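Local coordinates for protein second substrate binding domain of putative amino acid ABC transporter (Streptococcus pneumoniae, PDB 4OEN) that probably binds an amino acid outside the cell and delivers it to the membrane part of an ABC transporter, at residues F18-S21 / S22-T26; N100-S103 / Y104-K108; A119-T122 / F123-N127; P161-K164 / Y165-S168; A206-K209 / A210-E213. All coordinates share one frame; numbering follows the deposited sequence.

Contact 1. Residues F18-S21 / S22-T26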
loop_
_atom_site.group_PDB
_atom_site.type_symbol
_atom_site.label_atom_id
_atom_site.label_comp_id
_atom_site.label_asym_id
_atom_site.label_seq_id
_atom_site.Cartn_x
_atom_site.Cartn_y
_atom_site.Cartn_z
ATOM N N PHE A 18 4.766 4.056 9.374
ATOM C CA PHE A 18 5.749 5.125 9.335
ATOM C C PHE A 18 5.825 5.817 10.688
ATOM O O PHE A 18 4.948 5.644 11.540
ATOM C CB PHE A 18 5.422 6.133 8.222
ATOM C CG PHE A 18 4.063 6.774 8.352
ATOM C CD1 PHE A 18 3.941 8.063 8.835
ATOM C CD2 PHE A 18 2.914 6.080 7.985
ATOM C CE1 PHE A 18 2.694 8.656 8.959
ATOM C CE2 PHE A 18 1.662 6.669 8.104
ATOM C CZ PHE A 18 1.556 7.953 8.587
ATOM N N GLN A 19 6.892 6.577 10.883
ATOM C CA GLN A 19 7.107 7.312 12.121
ATOM C C GLN A 19 6.401 8.670 12.080
ATOM O O GLN A 19 6.536 9.426 11.113
ATOM C CB GLN A 19 8.615 7.488 12.353
ATOM C CG GLN A 19 9.050 7.547 13.804
ATOM C CD GLN A 19 10.566 7.659 13.945
ATOM O OE1 GLN A 19 11.298 7.596 12.960
ATOM N NE2 GLN A 19 11.036 7.831 15.173
ATOM N N ASN A 20 5.633 8.985 13.117
ATOM C CA ASN A 20 4.999 10.301 13.183
ATOM C C ASN A 20 5.934 11.312 13.842
ATOM O O ASN A 20 7.056 10.970 14.202
ATOM C CB ASN A 20 3.652 10.234 13.919
ATOM C CG ASN A 20 3.776 9.742 15.358
ATOM O OD1 ASN A 20 4.838 9.813 15.969
ATOM N ND2 ASN A 20 2.674 9.243 15.904
ATOM N N SER A 21 5.461 12.545 14.009
ATOM C CA SER A 21 6.291 13.618 14.550
ATOM C C SER A 21 6.692 13.360 16.002
ATOM O O SER A 21 7.661 13.940 16.497
ATOM C CB SER A 21 5.562 14.959 14.434
ATOM O OG SER A 21 4.285 14.898 15.043
ATOM N N SER A 22 5.946 12.486 16.673
ATOM C CA SER A 22 6.231 12.105 18.053
ATOM C C SER A 22 7.142 10.882 18.109
ATOM O O SER A 22 7.352 10.303 19.177
ATOM C CB SER A 22 4.931 11.820 18.810
ATOM O OG SER A 22 4.124 12.982 18.903
ATOM N N ASN A 23 7.657 10.489 16.947
ATOM C CA ASN A 23 8.569 9.352 16.827
ATOM C C ASN A 23 7.963 8.018 17.275
ATOM O O ASN A 23 8.673 7.122 17.732
ATOM C CB ASN A 23 9.858 9.623 17.606
ATOM C CG ASN A 23 10.708 10.697 16.962
ATOM O OD1 ASN A 23 11.373 10.457 15.953
ATOM N ND2 ASN A 23 10.691 11.892 17.543
ATOM N N GLN A 24 6.647 7.898 17.151
ATOM C CA GLN A 24 5.977 6.613 17.316
ATOM C C GLN A 24 5.733 6.047 15.927
ATOM O O GLN A 24 5.692 6.805 14.962
ATOM C CB GLN A 24 4.654 6.766 18.068
ATOM C CG GLN A 24 4.774 7.395 19.449
ATOM C CD GLN A 24 3.420 7.750 20.034
ATOM O OE1 GLN A 24 2.626 8.451 19.407
ATOM N NE2 GLN A 24 3.147 7.257 21.236
ATOM N N TYR A 25 5.558 4.739 15.813
ATOM C CA TYR A 25 5.198 4.181 14.523
ATOM C C TYR A 25 3.678 4.087 14.426
ATOM O O TYR A 25 3.000 3.557 15.311
ATOM C CB TYR A 25 5.895 2.825 14.286
ATOM C CG TYR A 25 7.366 3.070 14.072
ATOM C CD1 TYR A 25 7.873 3.369 12.811
ATOM C CD2 TYR A 25 8.238 3.095 15.147
ATOM C CE1 TYR A 25 9.237 3.650 12.634
ATOM C CE2 TYR A 25 9.584 3.381 14.982
ATOM C CZ TYR A 25 10.076 3.654 13.728
ATOM O OH TYR A 25 11.413 3.943 13.586
ATOM N N THR A 26 3.150 4.683 13.363
ATOM C CA THR A 26 1.715 4.747 13.151
ATOM C C THR A 26 1.455 4.236 11.739
ATOM O O THR A 26 2.355 3.680 11.111
ATOM C CB THR A 26 1.168 6.185 13.356
ATOM O OG1 THR A 26 -0.263 6.170 13.326
ATOM C CG2 THR A 26 1.682 7.123 12.270
HETATM O O HOH W 1 2.536 12.961 16.522
#

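Contact 2. Residues N100-S103 / Y104-K108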
loop_
_atom_site.group_PDB
_atom_site.type_symbol
_atom_site.label_atom_id
_atom_site.label_comp_id
_atom_site.label_asym_id
_atom_site.label_seq_id
_atom_site.Cartn_x
_atom_site.Cartn_y
_atom_site.Cartn_z
ATOM N N ASN A 100 -7.639 18.630 -17.256
ATOM C CA ASN A 100 -8.812 18.219 -18.026
ATOM C C ASN A 100 -8.979 16.695 -18.139
ATOM O O ASN A 100 -10.070 16.192 -18.438
ATOM C CB ASN A 100 -8.711 18.821 -19.432
ATOM C CG ASN A 100 -10.036 18.870 -20.146
ATOM O OD1 ASN A 100 -11.092 18.722 -19.534
ATOM N ND2 ASN A 100 -9.989 19.085 -21.457
ATOM N N ILE A 101 -7.892 15.972 -17.895
ATOM C CA ILE A 101 -7.815 14.543 -18.192
ATOM C C ILE A 101 -8.768 13.712 -17.333
ATOM O O ILE A 101 -8.720 13.762 -16.105
ATOM C CB ILE A 101 -6.365 14.044 -18.017
ATOM C CG1 ILE A 101 -5.456 14.740 -19.042
ATOM C CG2 ILE A 101 -6.307 12.527 -18.146
ATOM C CD1 ILE A 101 -3.988 14.500 -18.840
ATOM N N ALA A 102 -9.632 12.942 -17.995
ATOM C CA ALA A 102 -10.696 12.205 -17.317
ATOM C C ALA A 102 -10.864 10.767 -17.824
ATOM O O ALA A 102 -11.800 10.065 -17.425
ATOM C CB ALA A 102 -12.010 12.956 -17.455
ATOM N N SER A 103 -9.955 10.336 -18.693
ATOM C CA SER A 103 -9.953 8.973 -19.216
ATOM C C SER A 103 -8.580 8.674 -19.801
ATOM O O SER A 103 -7.812 9.584 -20.065
ATOM C CB SER A 103 -11.022 8.780 -20.282
ATOM O OG SER A 103 -10.705 9.495 -21.464
ATOM N N TYR A 104 -8.277 7.401 -20.015
ATOM C CA TYR A 104 -6.993 7.064 -20.627
ATOM C C TYR A 104 -6.962 7.546 -22.078
ATOM O O TYR A 104 -5.912 7.898 -22.597
ATOM C CB TYR A 104 -6.726 5.559 -20.560
ATOM C CG TYR A 104 -6.434 5.054 -19.169
ATOM C CD1 TYR A 104 -5.483 5.668 -18.361
ATOM C CD2 TYR A 104 -7.132 3.974 -18.650
ATOM C CE1 TYR A 104 -5.217 5.193 -17.072
ATOM C CE2 TYR A 104 -6.882 3.511 -17.373
ATOM C CZ TYR A 104 -5.934 4.113 -16.597
ATOM O OH TYR A 104 -5.719 3.618 -15.337
ATOM N N GLU A 105 -8.119 7.550 -22.724
ATOM C CA GLU A 105 -8.239 8.071 -24.085
ATOM C C GLU A 105 -7.816 9.540 -24.157
ATOM O O GLU A 105 -7.268 9.987 -25.169
ATOM C CB GLU A 105 -9.678 7.918 -24.597
ATOM C CG GLU A 105 -10.079 6.488 -24.959
ATOM C CD GLU A 105 -10.506 5.653 -23.758
ATOM O OE1 GLU A 105 -10.557 6.187 -22.627
ATOM O OE2 GLU A 105 -10.790 4.448 -23.952
ATOM N N ASP A 106 -8.056 10.292 -23.079
ATOM C CA ASP A 106 -7.664 11.706 -23.043
ATOM C C ASP A 106 -6.146 11.892 -23.073
ATOM O O ASP A 106 -5.654 12.997 -23.321
ATOM C CB ASP A 106 -8.230 12.394 -21.801
ATOM C CG ASP A 106 -9.725 12.650 -21.896
ATOM O OD1 ASP A 106 -10.282 12.580 -23.014
ATOM O OD2 ASP A 106 -10.345 12.944 -20.846
ATOM N N LEU A 107 -5.418 10.814 -22.818
ATOM C CA LEU A 107 -3.967 10.871 -22.770
ATOM C C LEU A 107 -3.329 10.769 -24.144
ATOM O O LEU A 107 -2.105 10.820 -24.247
ATOM C CB LEU A 107 -3.412 9.751 -21.877
ATOM C CG LEU A 107 -3.750 9.887 -20.393
ATOM C CD1 LEU A 107 -3.307 8.614 -19.682
ATOM C CD2 LEU A 107 -3.030 11.112 -19.848
ATOM N N LYS A 108 -4.127 10.599 -25.195
ATOM C CA LYS A 108 -3.549 10.459 -26.530
ATOM C C LYS A 108 -2.665 11.661 -26.854
ATOM O O LYS A 108 -3.116 12.804 -26.793
ATOM C CB LYS A 108 -4.648 10.306 -27.584
ATOM C CG LYS A 108 -4.149 9.889 -28.967
ATOM C CD LYS A 108 -5.325 9.684 -29.916
ATOM C CE LYS A 108 -4.850 9.255 -31.290
ATOM N NZ LYS A 108 -3.923 10.264 -31.868
#

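Contact 3. Residues A119-T122 / F123-N127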
loop_
_atom_site.group_PDB
_atom_site.type_symbol
_atom_site.label_atom_id
_atom_site.label_comp_id
_atom_site.label_asym_id
_atom_site.label_seq_id
_atom_site.Cartn_x
_atom_site.Cartn_y
_atom_site.Cartn_z
ATOM N N ALA A 119 5.257 -1.469 -10.848
ATOM C CA ALA A 119 4.044 -2.024 -11.446
ATOM C C ALA A 119 3.313 -0.978 -12.268
ATOM O O ALA A 119 2.709 -1.321 -13.281
ATOM C CB ALA A 119 3.129 -2.585 -10.388
ATOM N N SER A 120 3.369 0.288 -11.841
ATOM C CA SER A 120 2.802 1.378 -12.620
ATOM C C SER A 120 3.450 1.458 -14.002
ATOM O O SER A 120 2.781 1.681 -15.019
ATOM C CB SER A 120 2.960 2.698 -11.870
ATOM O OG SER A 120 2.141 2.707 -10.704
ATOM N N GLN A 121 4.759 1.249 -14.044
ATOM C CA GLN A 121 5.462 1.269 -15.327
ATOM C C GLN A 121 5.064 0.117 -16.244
ATOM O O GLN A 121 4.941 0.300 -17.441
ATOM C CB GLN A 121 6.969 1.254 -15.092
ATOM C CG GLN A 121 7.798 1.270 -16.392
ATOM C CD GLN A 121 9.261 1.102 -16.116
ATOM O OE1 GLN A 121 9.648 0.249 -15.327
ATOM N NE2 GLN A 121 10.092 1.927 -16.753
ATOM N N THR A 122 4.892 -1.072 -15.676
ATOM C CA THR A 122 4.419 -2.223 -16.418
ATOM C C THR A 122 3.051 -1.933 -17.056
ATOM O O THR A 122 2.857 -2.146 -18.249
ATOM C CB THR A 122 4.311 -3.441 -15.504
ATOM O OG1 THR A 122 5.564 -3.638 -14.818
ATOM C CG2 THR A 122 3.947 -4.675 -16.296
ATOM N N PHE A 123 2.126 -1.427 -16.252
ATOM C CA PHE A 123 0.802 -1.094 -16.785
ATOM C C PHE A 123 0.919 -0.084 -17.924
ATOM O O PHE A 123 0.367 -0.291 -19.007
ATOM C CB PHE A 123 -0.106 -0.551 -15.665
ATOM C CG PHE A 123 -1.449 -0.086 -16.146
ATOM C CD1 PHE A 123 -2.512 -0.966 -16.237
ATOM C CD2 PHE A 123 -1.640 1.227 -16.528
ATOM C CE1 PHE A 123 -3.749 -0.526 -16.688
ATOM C CE2 PHE A 123 -2.864 1.666 -16.986
ATOM C CZ PHE A 123 -3.922 0.796 -17.054
ATOM N N LEU A 124 1.653 0.999 -17.708
ATOM C CA LEU A 124 1.715 2.048 -18.722
ATOM C C LEU A 124 2.349 1.527 -19.997
ATOM O O LEU A 124 1.959 1.885 -21.101
ATOM C CB LEU A 124 2.515 3.254 -18.232
ATOM C CG LEU A 124 1.875 4.294 -17.339
ATOM C CD1 LEU A 124 2.866 5.418 -17.198
ATOM C CD2 LEU A 124 0.574 4.806 -17.977
ATOM N N THR A 125 3.364 0.688 -19.836
ATOM C CA THR A 125 4.096 0.218 -20.993
ATOM C C THR A 125 3.239 -0.725 -21.812
ATOM O O THR A 125 3.240 -0.663 -23.036
ATOM C CB THR A 125 5.407 -0.468 -20.582
ATOM O OG1 THR A 125 6.196 0.473 -19.853
ATOM C CG2 THR A 125 6.164 -0.918 -21.809
ATOM N N GLU A 126 2.482 -1.569 -21.118
ATOM C CA GLU A 126 1.606 -2.523 -21.779
ATOM C C GLU A 126 0.424 -1.867 -22.470
ATOM O O GLU A 126 -0.124 -2.431 -23.413
ATOM C CB GLU A 126 1.097 -3.562 -20.781
ATOM C CG GLU A 126 2.174 -4.550 -20.316
ATOM C CD GLU A 126 2.504 -5.629 -21.340
ATOM O OE1 GLU A 126 2.133 -5.481 -22.523
ATOM O OE2 GLU A 126 3.140 -6.638 -20.955
ATOM N N ASN A 127 0.021 -0.690 -21.998
ATOM C CA ASN A 127 -1.153 -0.029 -22.575
ATOM C C ASN A 127 -0.830 1.147 -23.494
ATOM O O ASN A 127 -1.724 1.857 -23.968
ATOM C CB ASN A 127 -2.076 0.426 -21.456
ATOM C CG ASN A 127 -2.834 -0.727 -20.852
ATOM O OD1 ASN A 127 -3.839 -1.171 -21.409
ATOM N ND2 ASN A 127 -2.340 -1.252 -19.733
#

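Contact 4. Residues P161-K164 / Y165-S168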
loop_
_atom_site.group_PDB
_atom_site.type_symbol
_atom_site.label_atom_id
_atom_site.label_comp_id
_atom_site.label_asym_id
_atom_site.label_seq_id
_atom_site.Cartn_x
_atom_site.Cartn_y
_atom_site.Cartn_z
ATOM N N PRO A 161 -2.217 3.730 -2.895
ATOM C CA PRO A 161 -2.174 4.204 -1.501
ATOM C C PRO A 161 -1.184 5.348 -1.280
ATOM O O PRO A 161 -1.383 6.182 -0.403
ATOM C CB PRO A 161 -1.758 2.952 -0.718
ATOM C CG PRO A 161 -1.158 2.023 -1.727
ATOM C CD PRO A 161 -1.867 2.304 -3.010
ATOM N N VAL A 162 -0.135 5.399 -2.095
ATOM C CA VAL A 162 0.849 6.473 -1.981
ATOM C C VAL A 162 0.256 7.786 -2.456
ATOM O O VAL A 162 0.350 8.821 -1.777
ATOM C CB VAL A 162 2.130 6.142 -2.788
ATOM C CG1 VAL A 162 3.040 7.354 -2.876
ATOM C CG2 VAL A 162 2.860 4.974 -2.149
ATOM N N LEU A 163 -0.387 7.735 -3.614
ATOM C CA LEU A 163 -1.028 8.918 -4.163
ATOM C C LEU A 163 -2.169 9.397 -3.271
ATOM O O LEU A 163 -2.262 10.592 -2.991
ATOM C CB LEU A 163 -1.545 8.647 -5.569
ATOM C CG LEU A 163 -0.778 9.324 -6.702
ATOM C CD1 LEU A 163 -1.314 8.849 -8.050
ATOM C CD2 LEU A 163 -0.882 10.841 -6.560
ATOM N N LYS A 164 -3.035 8.492 -2.812
ATOM C CA LYS A 164 -4.162 8.891 -1.969
ATOM C C LYS A 164 -3.692 9.448 -0.624
ATOM O O LYS A 164 -4.299 10.360 -0.074
ATOM C CB LYS A 164 -5.113 7.711 -1.731
ATOM C CG LYS A 164 -5.935 7.290 -2.945
ATOM C CD LYS A 164 -7.220 8.085 -3.071
ATOM C CE LYS A 164 -8.128 7.499 -4.144
ATOM N NZ LYS A 164 -8.653 6.149 -3.788
ATOM N N TYR A 165 -2.612 8.886 -0.082
ATOM C CA TYR A 165 -2.086 9.396 1.182
ATOM C C TYR A 165 -1.602 10.824 0.995
ATOM O O TYR A 165 -1.875 11.698 1.808
ATOM C CB TYR A 165 -0.944 8.507 1.711
ATOM C CG TYR A 165 -0.285 9.038 2.959
ATOM C CD1 TYR A 165 -1.011 9.224 4.113
ATOM C CD2 TYR A 165 1.079 9.341 2.980
ATOM C CE1 TYR A 165 -0.428 9.709 5.266
ATOM C CE2 TYR A 165 1.682 9.830 4.130
ATOM C CZ TYR A 165 0.920 10.011 5.274
ATOM O OH TYR A 165 1.479 10.499 6.435
ATOM N N SER A 166 -0.897 11.054 -0.107
ATOM C CA SER A 166 -0.377 12.385 -0.396
ATOM C C SER A 166 -1.510 13.388 -0.589
ATOM O O SER A 166 -1.437 14.516 -0.094
ATOM C CB SER A 166 0.533 12.353 -1.631
ATOM O OG SER A 166 -0.181 12.012 -2.804
ATOM N N ILE A 167 -2.565 12.971 -1.281
ATOM C CA ILE A 167 -3.719 13.836 -1.486
ATOM C C ILE A 167 -4.441 14.094 -0.158
ATOM O O ILE A 167 -4.851 15.224 0.134
ATOM C CB ILE A 167 -4.690 13.230 -2.532
ATOM C CG1 ILE A 167 -4.046 13.249 -3.920
ATOM C CG2 ILE A 167 -6.020 13.990 -2.535
ATOM C CD1 ILE A 167 -4.815 12.518 -4.995
ATOM N N SER A 168 -4.581 13.046 0.657
ATOM C CA SER A 168 -5.178 13.166 1.986
ATOM C C SER A 168 -4.401 14.157 2.860
ATOM O O SER A 168 -4.973 14.875 3.697
ATOM C CB SER A 168 -5.249 11.786 2.661
ATOM O OG SER A 168 -5.839 11.870 3.945
#

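Contact 5. Residues A206-K209 / A210-E213. With SO4 (sulfate ion), chain C.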
loop_
_atom_site.group_PDB
_atom_site.type_symbol
_atom_site.label_atom_id
_atom_site.label_comp_id
_atom_site.label_asym_id
_atom_site.label_seq_id
_atom_site.Cartn_x
_atom_site.Cartn_y
_atom_site.Cartn_z
ATOM N N ALA A 206 -12.963 -9.093 9.920
ATOM C CA ALA A 206 -14.384 -9.141 9.574
ATOM C C ALA A 206 -15.211 -8.315 10.553
ATOM O O ALA A 206 -16.125 -7.591 10.152
ATOM C CB ALA A 206 -14.879 -10.582 9.540
ATOM N N ASN A 207 -14.901 -8.424 11.839
ATOM C CA ASN A 207 -15.626 -7.629 12.834
ATOM C C ASN A 207 -15.434 -6.132 12.618
ATOM O O ASN A 207 -16.384 -5.361 12.679
ATOM C CB ASN A 207 -15.191 -8.004 14.249
ATOM C CG ASN A 207 -15.659 -9.385 14.651
ATOM O OD1 ASN A 207 -16.605 -9.916 14.073
ATOM N ND2 ASN A 207 -15.007 -9.972 15.655
ATOM N N LEU A 208 -14.199 -5.717 12.357
ATOM C CA LEU A 208 -13.921 -4.298 12.145
ATOM C C LEU A 208 -14.552 -3.784 10.851
ATOM O O LEU A 208 -14.935 -2.623 10.757
ATOM C CB LEU A 208 -12.409 -4.044 12.131
ATOM C CG LEU A 208 -11.715 -4.339 13.466
ATOM C CD1 LEU A 208 -10.200 -4.152 13.339
ATOM C CD2 LEU A 208 -12.266 -3.496 14.607
ATOM N N LYS A 209 -14.641 -4.634 9.838
ATOM C CA LYS A 209 -15.367 -4.247 8.635
ATOM C C LYS A 209 -16.859 -4.097 8.934
ATOM O O LYS A 209 -17.493 -3.120 8.527
ATOM C CB LYS A 209 -15.138 -5.265 7.519
ATOM C CG LYS A 209 -13.818 -5.067 6.799
ATOM C CD LYS A 209 -13.616 -6.151 5.757
ATOM C CE LYS A 209 -12.320 -5.954 4.987
ATOM N NZ LYS A 209 -12.135 -7.050 3.987
ATOM N N ALA A 210 -17.421 -5.048 9.672
ATOM C CA ALA A 210 -18.865 -5.063 9.893
ATOM C C ALA A 210 -19.350 -3.852 10.691
ATOM O O ALA A 210 -20.459 -3.372 10.466
ATOM C CB ALA A 210 -19.269 -6.347 10.599
ATOM N N ASN A 211 -18.528 -3.340 11.607
ATOM C CA ASN A 211 -18.992 -2.268 12.495
ATOM C C ASN A 211 -18.455 -0.887 12.139
ATOM O O ASN A 211 -18.641 0.070 12.892
ATOM C CB ASN A 211 -18.657 -2.590 13.959
ATOM C CG ASN A 211 -17.163 -2.558 14.266
ATOM O OD1 ASN A 211 -16.328 -2.171 13.444
ATOM N ND2 ASN A 211 -16.820 -2.975 15.482
ATOM N N GLY A 212 -17.773 -0.798 11.003
ATOM C CA GLY A 212 -17.361 0.486 10.469
ATOM C C GLY A 212 -15.998 0.969 10.926
ATOM O O GLY A 212 -15.472 1.943 10.385
ATOM N N GLU A 213 -15.431 0.306 11.923
ATOM C CA GLU A 213 -14.143 0.732 12.455
ATOM C C GLU A 213 -13.010 0.605 11.449
ATOM O O GLU A 213 -12.108 1.440 11.441
ATOM C CB GLU A 213 -13.809 -0.059 13.719
ATOM C CG GLU A 213 -14.781 0.221 14.864
ATOM C CD GLU A 213 -14.949 1.711 15.158
ATOM O OE1 GLU A 213 -13.939 2.453 15.153
ATOM O OE2 GLU A 213 -16.099 2.140 15.397
HETATM S S SO4 C . -15.423 -13.310 17.204
HETATM O O1 SO4 C . -15.130 -12.331 18.249
HETATM O O2 SO4 C . -16.868 -13.387 16.999
HETATM O O3 SO4 C . -14.775 -12.919 15.958
HETATM O O4 SO4 C . -14.921 -14.619 17.614
#

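Contact 1. Residues F18-S21 / S22-T26
F18 and T26 begin a two-stranded antiparallel β-hairpin that turns at N20-N23 through a type I turn followed by a G1 bulge, N23 taking the left-handed helical backbone conformation. F18 and T26 form its hydrogen-bonded pair (T26 N to F18 O, 2.7 Å), and Q19 faces Y25 as the non-hydrogen-bonded pair. Inside the turn, N23 N donates to N20 O, while N20 N reaches past it to Q24 O at 2.9 Å.

The N20 side chain bends back over the loop. Its CB lies 4.0 Å from T26 CG2; CG passes beside Q24 O; OD1 takes the Q24 N-H from above the amide plane at 2.9 Å, with a weaker bond from S22 N. This inward course follows from chi1 of 60°, which sets CG between the backbone N and carbonyl carbon. ND2 ends alongside Q24 CB.

On the T26 side of the hairpin, CG2 sits over one face of the F18 ring in a CH-pi contact, 4.0 Å from its centroid, while OG1 bonds Y221 OH. On the other side, Q19 CG lies over a face of the Y25 ring, and the Q19 amide runs nearly parallel to that ring, 16° between planes. At the exposed bend one water bridges the two serine hydroxyls, 3.0 Å from S21 OG and 2.9 Å from S22 OG.

Contact 2. Residues N100-S103 / Y104-K108
S103 and D106 tie the start of a short 3-10 turn to the residues before it, in the loop that joins strand 87-96 to strand 111-115. Along the turn, Y104 comes first; its ring meets the ring of Y131 and has L107 CD1 at its edge, in plane. E105 follows with its chain bent at chi2 (82°), which folds the carboxylate back until OE1 is 3.5 Å from S103 CB.

D106 does most of the polar work. Its N-H is shared by two acceptors of one serine, S103 OG at 3.2 Å and, weakly, S103 O at 3.1 Å. The D106 and I101 side chains run antiparallel past one another, with D106 CB against I101 CG2, and D106 OD2 receives the A102 N-H at 2.9 Å through the anti lone pair, the one turned away from OD1.

L107 brings the apolar half: CD2 meets I101 CD1 at 3.7 Å, the two side chains crossing at about a right angle, and both lie on L93 of strand 87-96. The loop is thus closed from two sides, by an aspartate and serine toward the surface and by aliphatic carbon inward; the A102 N-H probably helps to stabilise the negative charge on D106.

Contact 3. Residues A119-T122 / F123-N127
A119 O takes the F123 N-H at 3.0 Å, one of four successive i to i+4 bonds that tie A119-T122 to F123-E126 within helix 119-126; S120 O with L124 N, Q121 O with T125 N, and T122 O with E126 N continue the series. N127 is the first residue to leave helical backbone angles.

Q121 O carries a second bond. T125 OG1 donates to it at 2.7 Å, while T125 N comes at 2.9 Å from the opposite face of the same carbonyl plane. The hydroxyl reaches it because OG1 stands beside the backbone N (chi1 -59°), pointing back down the helix. Q121 runs alongside T125, its CG 3.9 Å from OG1, and its amide turns back to G117 N and N116 OD1. E126 CG closes on T122 O at 3.2 Å.

At the C-terminal end N127 folds back over the last turn: ND2 donates to F123 O at 3.0 Å, nearly within its own amide plane, and also lies over one face of the F123 ring, 3.4 Å above it and toward the rim. On the inner side S120 OG bonds T91 OG1, and L124 packs on V112, V114, I135 and M157. The helix lies in the β-α-β crossover between parallel strands 111-115 and 134-138, a unit of the α/β lobes of type II periplasmic binding proteins.

Contact 4. Residues P161-K164 / Y165-S168
Y165 carries the one aromatic ring here, and it leads off the helix rather than over P161-K164: across the contact its CB meets P161 O at 3.2 Å. With CG anti to the backbone N (chi1 175°), the ring swings outward to touch A14 and P15 and to meet the ring of F18, the two planes about 55° apart. The P161 ring leaves the helix toward F16 and Y87.

Both residues belong to helix 160-168, which starts directly after strand 155-159 in this type II periplasmic binding fold. Its main chain is regular: Y165 N bonds P161 O at 3.0 Å, and S166 N, I167 N and S168 N repeat the i to i+4 pattern with V162 O, L163 O and K164 O.

L163 O accepts the I167 N-H at 2.9 Å, with I167 CG1 3.3 Å away from the same oxygen. A further approach by S166 OG is doubtful, since S166 has two conformers and the separation is very short. L163 and I167 both press on L173 of strand 173-174, and L163 also touches I92. At the end of the helix, S168 OG bonds the terminal carboxylate of A223, while S168 CB lies 3.2 Å from K164 O.

Contact 5. Residues A206-K209 / A210-E213
A helix terminus and a tight turn make up this surface contact: helix 195-210 gives way around A210-N211, and N211 and G212 lead directly into helix 213-222. A210 N still bonds A206 O at 2.9 Å, and N211 N bonds N207 O at 3.1 Å, but G212 N makes a weak bond to K209 O. G212 has a positive phi (90°), which swings the chain out of the first helix; it stands at the N-cap position of the second.

N211 shapes the turn with its side chain. Its CG lies between the backbone N and carbonyl carbon (chi1 68°), which directs OD1 back over the helix end, where it accepts the E213 N-H at 3.0 Å in a nearly straight bond: an Asx turn. The same OD1 is only 3.1 Å from L208 O, another acceptor. L208 CD2 touches E213 CB at 3.9 Å, the side chains crossing at about a right angle, and the leucine continues into L32, A35 and I36 of helix 28-40.

On the helix flank N207 ND2 donates to O3 of a sulfate at 3.0 Å and to D39 OD2; Q40 NE2 also holds the sulfate, which probably comes from the crystallisation liquor. N211 OD1 and L208 O probably repel somewhat; the E213 N-H on OD1 and the backbone bonding of L208 with F214 would offset part of that cost.

In the fold
The contacts are spread over an elongated chain, all in series. Contacts 2 and 3 lie at one end, their centres 16 Å apart, and meet where Y104 OH touches F123 CZ at 3.8 Å. Contacts 1 and 3 are on opposite sides of the chain's centre, about 33 Å apart between centres. Contact 4, about 10 Å from that centre, meets the hairpin of contact 1 through F18 CZ and Y165 OH, 3.3 Å apart. Contact 5 touches none of the others; its nearest neighbour is contact 1, about 13 Å between closest atoms. The sulfate sits at contact 5. In type II binding proteins the substrate is held in a cleft between two lobes.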